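Local atomic coordinates of uncharacterized N-acetyltransferase D2E76_00625 (Mycobacteroides abscessus, PDB entry 6YCA), a protein that probably transfers acetyl groups from acetyl-CoA to amines as a GCN5-related N-acetyltransferase of the Eis family, yet is unable to modify aminoglycosides. Residues I332-T337 with A344-S349; T378-E383 with A398-F403. All coordinates share one frame; numbering follows the deposited sequence.

Contact 1. Residues I332-T337 with A344-S349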
loop_
_atom_site.group_PDB
_atom_site.type_symbol
_atom_site.label_atom_id
_atom_site.label_comp_id
_atom_site.label_asym_id
_atom_site.label_seq_id
_atom_site.Cartn_x
_atom_site.Cartn_y
_atom_site.Cartn_z
ATOM N N ILE A 332 52.245 -4.752 4.402
ATOM C CA ILE A 332 50.958 -5.183 4.938
ATOM C C ILE A 332 51.136 -6.546 5.592
ATOM O O ILE A 332 51.575 -7.501 4.941
ATOM C CB ILE A 332 49.885 -5.242 3.840
ATOM C CG1 ILE A 332 49.775 -3.892 3.133
ATOM C CG2 ILE A 332 48.555 -5.655 4.426
ATOM C CD1 ILE A 332 48.795 -3.886 1.983
ATOM N N GLU A 333 50.794 -6.643 6.874
ATOM C CA GLU A 333 50.783 -7.926 7.565
ATOM C C GLU A 333 49.376 -8.508 7.475
ATOM O O GLU A 333 48.415 -7.913 7.976
ATOM C CB GLU A 333 51.220 -7.772 9.023
ATOM C CG GLU A 333 51.332 -9.098 9.777
ATOM C CD GLU A 333 51.805 -8.934 11.213
ATOM O OE1 GLU A 333 52.255 -7.830 11.577
ATOM O OE2 GLU A 333 51.723 -9.911 11.986
ATOM N N VAL A 334 49.259 -9.672 6.840
ATOM C CA VAL A 334 47.976 -10.307 6.568
ATOM C C VAL A 334 47.812 -11.500 7.499
ATOM O O VAL A 334 48.749 -12.291 7.674
ATOM C CB VAL A 334 47.880 -10.741 5.097
ATOM C CG1 VAL A 334 46.507 -11.334 4.802
ATOM C CG2 VAL A 334 48.183 -9.562 4.183
ATOM N N GLN A 335 46.630 -11.622 8.098
ATOM C CA GLN A 335 46.276 -12.763 8.929
ATOM C C GLN A 335 45.306 -13.659 8.175
ATOM O O GLN A 335 44.282 -13.186 7.673
ATOM C CB GLN A 335 45.665 -12.322 10.257
ATOM C CG GLN A 335 45.226 -13.487 11.126
ATOM C CD GLN A 335 44.984 -13.080 12.564
ATOM O OE1 GLN A 335 45.929 -12.912 13.339
ATOM N NE2 GLN A 335 43.715 -12.918 12.930
ATOM N N ASP A 336 45.620 -14.950 8.112
ATOM C CA ASP A 336 44.804 -15.918 7.388
ATOM C C ASP A 336 44.815 -17.223 8.164
ATOM O O ASP A 336 45.865 -17.856 8.301
ATOM C CB ASP A 336 45.350 -16.128 5.973
ATOM C CG ASP A 336 44.341 -16.769 5.047
ATOM O OD1 ASP A 336 43.471 -17.523 5.536
ATOM O OD2 ASP A 336 44.406 -16.501 3.828
ATOM N N THR A 337 43.650 -17.624 8.670
ATOM C CA THR A 337 43.569 -18.834 9.480
ATOM C C THR A 337 43.430 -20.087 8.624
ATOM O O THR A 337 44.105 -21.090 8.877
ATOM C CB THR A 337 42.390 -18.727 10.448
ATOM O OG1 THR A 337 42.578 -17.598 11.309
ATOM C CG2 THR A 337 42.272 -19.989 11.287
ATOM N N ALA A 344 51.623 -13.687 6.426
ATOM C CA ALA A 344 52.975 -13.167 6.281
ATOM C C ALA A 344 52.892 -11.654 6.106
ATOM O O ALA A 344 51.822 -11.054 6.253
ATOM C CB ALA A 344 53.691 -13.847 5.111
ATOM N N ARG A 345 54.031 -11.031 5.820
ATOM C CA ARG A 345 54.108 -9.603 5.545
ATOM C C ARG A 345 54.524 -9.405 4.096
ATOM O O ARG A 345 55.491 -10.021 3.638
ATOM C CB ARG A 345 55.124 -8.925 6.465
ATOM C CG ARG A 345 54.768 -8.962 7.939
ATOM C CD ARG A 345 55.923 -8.449 8.783
ATOM N NE ARG A 345 55.672 -8.614 10.211
ATOM C CZ ARG A 345 56.534 -8.277 11.163
ATOM N NH1 ARG A 345 57.709 -7.754 10.839
ATOM N NH2 ARG A 345 56.223 -8.466 12.438
ATOM N N PHE A 346 53.800 -8.548 3.378
ATOM C CA PHE A 346 54.051 -8.309 1.963
ATOM C C PHE A 346 54.330 -6.834 1.732
ATOM O O PHE A 346 53.531 -5.978 2.123
ATOM C CB PHE A 346 52.850 -8.722 1.108
ATOM C CG PHE A 346 52.405 -10.132 1.330
ATOM C CD1 PHE A 346 53.051 -11.180 0.701
ATOM C CD2 PHE A 346 51.339 -10.413 2.167
ATOM C CE1 PHE A 346 52.640 -12.482 0.902
ATOM C CE2 PHE A 346 50.923 -11.715 2.373
ATOM C CZ PHE A 346 51.573 -12.750 1.739
ATOM N N SER A 347 55.457 -6.543 1.090
ATOM C CA SER A 347 55.776 -5.192 0.645
ATOM C C SER A 347 55.194 -5.020 -0.751
ATOM O O SER A 347 55.661 -5.646 -1.707
ATOM C CB SER A 347 57.287 -4.989 0.628
ATOM O OG SER A 347 57.630 -3.762 0.009
ATOM N N VAL A 348 54.171 -4.180 -0.874
ATOM C CA VAL A 348 53.476 -3.960 -2.137
ATOM C C VAL A 348 53.873 -2.595 -2.684
ATOM O O VAL A 348 53.842 -1.591 -1.962
ATOM C CB VAL A 348 51.950 -4.107 -1.998
ATOM C CG1 VAL A 348 51.597 -5.547 -1.689
ATOM C CG2 VAL A 348 51.412 -3.192 -0.917
ATOM N N SER A 349 54.265 -2.565 -3.953
ATOM C CA SER A 349 54.604 -1.324 -4.628
ATOM C C SER A 349 54.379 -1.522 -6.117
ATOM O O SER A 349 54.216 -2.646 -6.598
ATOM C CB SER A 349 56.050 -0.908 -4.349
ATOM O OG SER A 349 56.960 -1.820 -4.938
#
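E333 holds CG anti to its backbone N (chi1 -176°), while R345 turns CG beside its own N (chi1 -64°). Both chains then run extended, side by side, in the same direction. They sit on one face of an antiparallel beta hairpin, strands 330-335 and 344-348, in the sterol carrier protein-like domain. E333 and R345 form a non-hydrogen-bonded pair, and their aliphatic parts touch, E333 CB to R345 CG at 3.9 Å. The tips make only a long salt bridge, E333 OE1 to R345 NE at 3.8 Å, with carboxylate and guanidinium planes 50° apart. The stronger partner of R345 is the carbonyl of H358, bound through NH1.

I332 and F346 form a hydrogen-bonded pair. I332 N to F346 O and F346 N to I332 O are both 2.9 Å and nearly straight, each donor above the carbonyl plane. V334 N reaches A344 O at 3.0 Å, almost along the C=O axis.

I332, V334, F346 and V348 lie on the other face, where helix 315-321 packs on F346 and V348 and helix 366-373 on V334. I332 CD1 meets V348 CG2 obliquely at 4.0 Å. V334 CG2 lies in the F346 ring plane, at its edge, 3.8 Å from F346 CD2.

Contact 2. Residues T378-E383 with A398-F403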
loop_
_atom_site.group_PDB
_atom_site.type_symbol
_atom_site.label_atom_id
_atom_site.label_comp_id
_atom_site.label_asym_id
_atom_site.label_seq_id
_atom_site.Cartn_x
_atom_site.Cartn_y
_atom_site.Cartn_z
ATOM N N THR A 378 38.158 1.418 0.676
ATOM C CA THR A 378 39.435 2.046 0.959
ATOM C C THR A 378 39.909 1.658 2.350
ATOM O O THR A 378 39.139 1.175 3.185
ATOM C CB THR A 378 39.344 3.572 0.840
ATOM O OG1 THR A 378 38.401 4.075 1.795
ATOM C CG2 THR A 378 38.911 3.962 -0.557
ATOM N N TRP A 379 41.198 1.879 2.592
ATOM C CA TRP A 379 41.762 1.548 3.892
ATOM C C TRP A 379 41.214 2.454 4.986
ATOM O O TRP A 379 41.053 2.009 6.128
ATOM C CB TRP A 379 43.285 1.631 3.834
ATOM C CG TRP A 379 43.895 0.602 2.942
ATOM C CD1 TRP A 379 44.337 0.784 1.662
ATOM C CD2 TRP A 379 44.135 -0.774 3.257
ATOM N NE1 TRP A 379 44.837 -0.395 1.161
ATOM C CE2 TRP A 379 44.726 -1.368 2.120
ATOM C CE3 TRP A 379 43.910 -1.564 4.391
ATOM C CZ2 TRP A 379 45.093 -2.713 2.083
ATOM C CZ3 TRP A 379 44.274 -2.901 4.351
ATOM C CH2 TRP A 379 44.859 -3.461 3.206
ATOM N N THR A 380 40.901 3.712 4.658
ATOM C CA THR A 380 40.404 4.630 5.678
ATOM C C THR A 380 39.070 4.164 6.230
ATOM O O THR A 380 38.853 4.180 7.446
ATOM C CB THR A 380 40.261 6.039 5.110
ATOM O OG1 THR A 380 41.464 6.411 4.429
ATOM C CG2 THR A 380 39.994 7.026 6.234
ATOM N N ARG A 381 38.159 3.745 5.355
ATOM C CA ARG A 381 36.840 3.359 5.837
ATOM C C ARG A 381 36.877 2.031 6.576
ATOM O O ARG A 381 36.162 1.857 7.568
ATOM C CB ARG A 381 35.827 3.367 4.698
ATOM C CG ARG A 381 35.555 4.763 4.159
ATOM C CD ARG A 381 35.050 5.681 5.256
ATOM N NE ARG A 381 34.599 6.966 4.730
ATOM C CZ ARG A 381 34.273 8.009 5.487
ATOM N NH1 ARG A 381 34.350 7.919 6.809
ATOM N NH2 ARG A 381 33.874 9.143 4.924
ATOM N N LEU A 382 37.721 1.097 6.137
ATOM C CA LEU A 382 37.844 -0.156 6.872
ATOM C C LEU A 382 38.547 0.059 8.207
ATOM O O LEU A 382 38.219 -0.602 9.199
ATOM C CB LEU A 382 38.551 -1.213 6.023
ATOM C CG LEU A 382 37.675 -1.809 4.915
ATOM C CD1 LEU A 382 38.353 -2.990 4.268
ATOM C CD2 LEU A 382 36.306 -2.201 5.437
ATOM N N GLU A 383 39.520 0.976 8.252
ATOM C CA GLU A 383 40.121 1.347 9.530
ATOM C C GLU A 383 39.083 1.950 10.464
ATOM O O GLU A 383 39.119 1.722 11.679
ATOM C CB GLU A 383 41.259 2.342 9.310
ATOM C CG GLU A 383 41.965 2.766 10.590
ATOM C CD GLU A 383 42.731 4.064 10.425
ATOM O OE1 GLU A 383 42.363 4.856 9.526
ATOM O OE2 GLU A 383 43.697 4.291 11.189
ATOM N N ALA A 398 48.956 6.522 2.797
ATOM C CA ALA A 398 49.919 5.996 1.830
ATOM C C ALA A 398 49.407 4.722 1.168
ATOM O O ALA A 398 49.624 4.503 -0.030
ATOM C CB ALA A 398 51.269 5.745 2.507
ATOM N N ALA A 399 48.758 3.853 1.942
ATOM C CA ALA A 399 48.183 2.651 1.358
ATOM C C ALA A 399 47.046 3.002 0.413
ATOM O O ALA A 399 46.929 2.421 -0.673
ATOM C CB ALA A 399 47.683 1.717 2.453
ATOM N N ASP A 400 46.195 3.953 0.815
ATOM C CA ASP A 400 45.104 4.386 -0.052
ATOM C C ASP A 400 45.617 5.052 -1.324
ATOM O O ASP A 400 44.987 4.931 -2.384
ATOM C CB ASP A 400 44.144 5.314 0.700
ATOM C CG ASP A 400 43.120 4.553 1.526
ATOM O OD1 ASP A 400 42.705 3.456 1.098
ATOM O OD2 ASP A 400 42.707 5.069 2.588
ATOM N N ALA A 401 46.754 5.752 -1.244
ATOM C CA ALA A 401 47.337 6.345 -2.442
ATOM C C ALA A 401 47.753 5.268 -3.437
ATOM O O ALA A 401 47.602 5.439 -4.653
ATOM C CB ALA A 401 48.521 7.235 -2.070
ATOM N N LEU A 402 48.267 4.142 -2.932
ATOM C CA LEU A 402 48.699 3.052 -3.801
ATOM C C LEU A 402 47.508 2.322 -4.407
ATOM O O LEU A 402 47.485 2.046 -5.612
ATOM C CB LEU A 402 49.559 2.070 -3.007
ATOM C CG LEU A 402 51.009 2.469 -2.734
ATOM C CD1 LEU A 402 51.686 1.452 -1.827
ATOM C CD2 LEU A 402 51.779 2.636 -4.036
ATOM N N PHE A 403 46.511 1.995 -3.582
ATOM C CA PHE A 403 45.411 1.122 -3.977
ATOM C C PHE A 403 44.269 1.837 -4.693
ATOM O O PHE A 403 43.361 1.159 -5.186
ATOM C CB PHE A 403 44.857 0.386 -2.753
ATOM C CG PHE A 403 45.714 -0.755 -2.286
ATOM C CD1 PHE A 403 46.939 -0.521 -1.686
ATOM C CD2 PHE A 403 45.284 -2.065 -2.435
ATOM C CE1 PHE A 403 47.725 -1.570 -1.254
ATOM C CE2 PHE A 403 46.066 -3.122 -2.002
ATOM C CZ PHE A 403 47.287 -2.875 -1.408
#
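The N-terminus of helix 379-384 is gripped here by a carboxylate from helix 395-403. D400 sets CG beside its backbone N (chi1 -83°), which carries the carboxylate across to the first turn of the other helix. OD1 accepts the backbone N-H of W379 through its syn lone pair, with W379 N to D400 OD1 at 2.6 Å. OD2 accepts the hydroxyl of T380, T380 OG1 to D400 OD2 at 2.6 Å, nearly along the C-O axis. T380 N adds a weak, bent bond to the same OD2. T380 OG1 lies beside its own backbone N, which brings hydroxyl and amide to the same oxygen. The positive end of the helix dipole and these donors would favour the charged form of D400.

T378 occupies the N-cap position of helix 379-384, but its hydroxyl bonds the carbonyl of G406 of the second subunit. The two short helical segments run at 134° to each other, their axes 10.1 Å apart, within the C-terminal sterol carrier protein-like domain. W379 bridges this gap on the buried side, where strand 362-365 and helix 366-373 also pack on it.

One face of the W379 indole receives A399 CB, a CH-pi contact 3.8 Å from the centroid of the five-membered ring. The edge of the W379 indole points at the face of F403 in a T-shaped stack, with planes at 85°. W379 NE1 leads, sitting over the phenyl face toward its rim, 3.5 Å from F403 CD1. Y324 makes a second edge-to-face contact with F403.

The hairpin of contact 1 comes first in the sequence and the helices of contact 2 follow, both in the C-terminal sterol carrier protein-like domain. Their centres are about 15 Å apart. Contact 1 supplies the hairpin of a five-stranded mixed sheet. Contact 2 supplies two helices that pack against it. I332 CD1 touches F403 CZ at 3.8 Å and W379 CZ2 at 3.9 Å, and V348 CG2 approaches F403 CE1. Helix 366-373 also packs on both V334 and W379. Together the contacts build one hydrophobic core between sheet and helices, with a subunit interface along 378-383. Segment 378-383 faces the second subunit, whereas no other chain of the assembly touches the segments of contact 1.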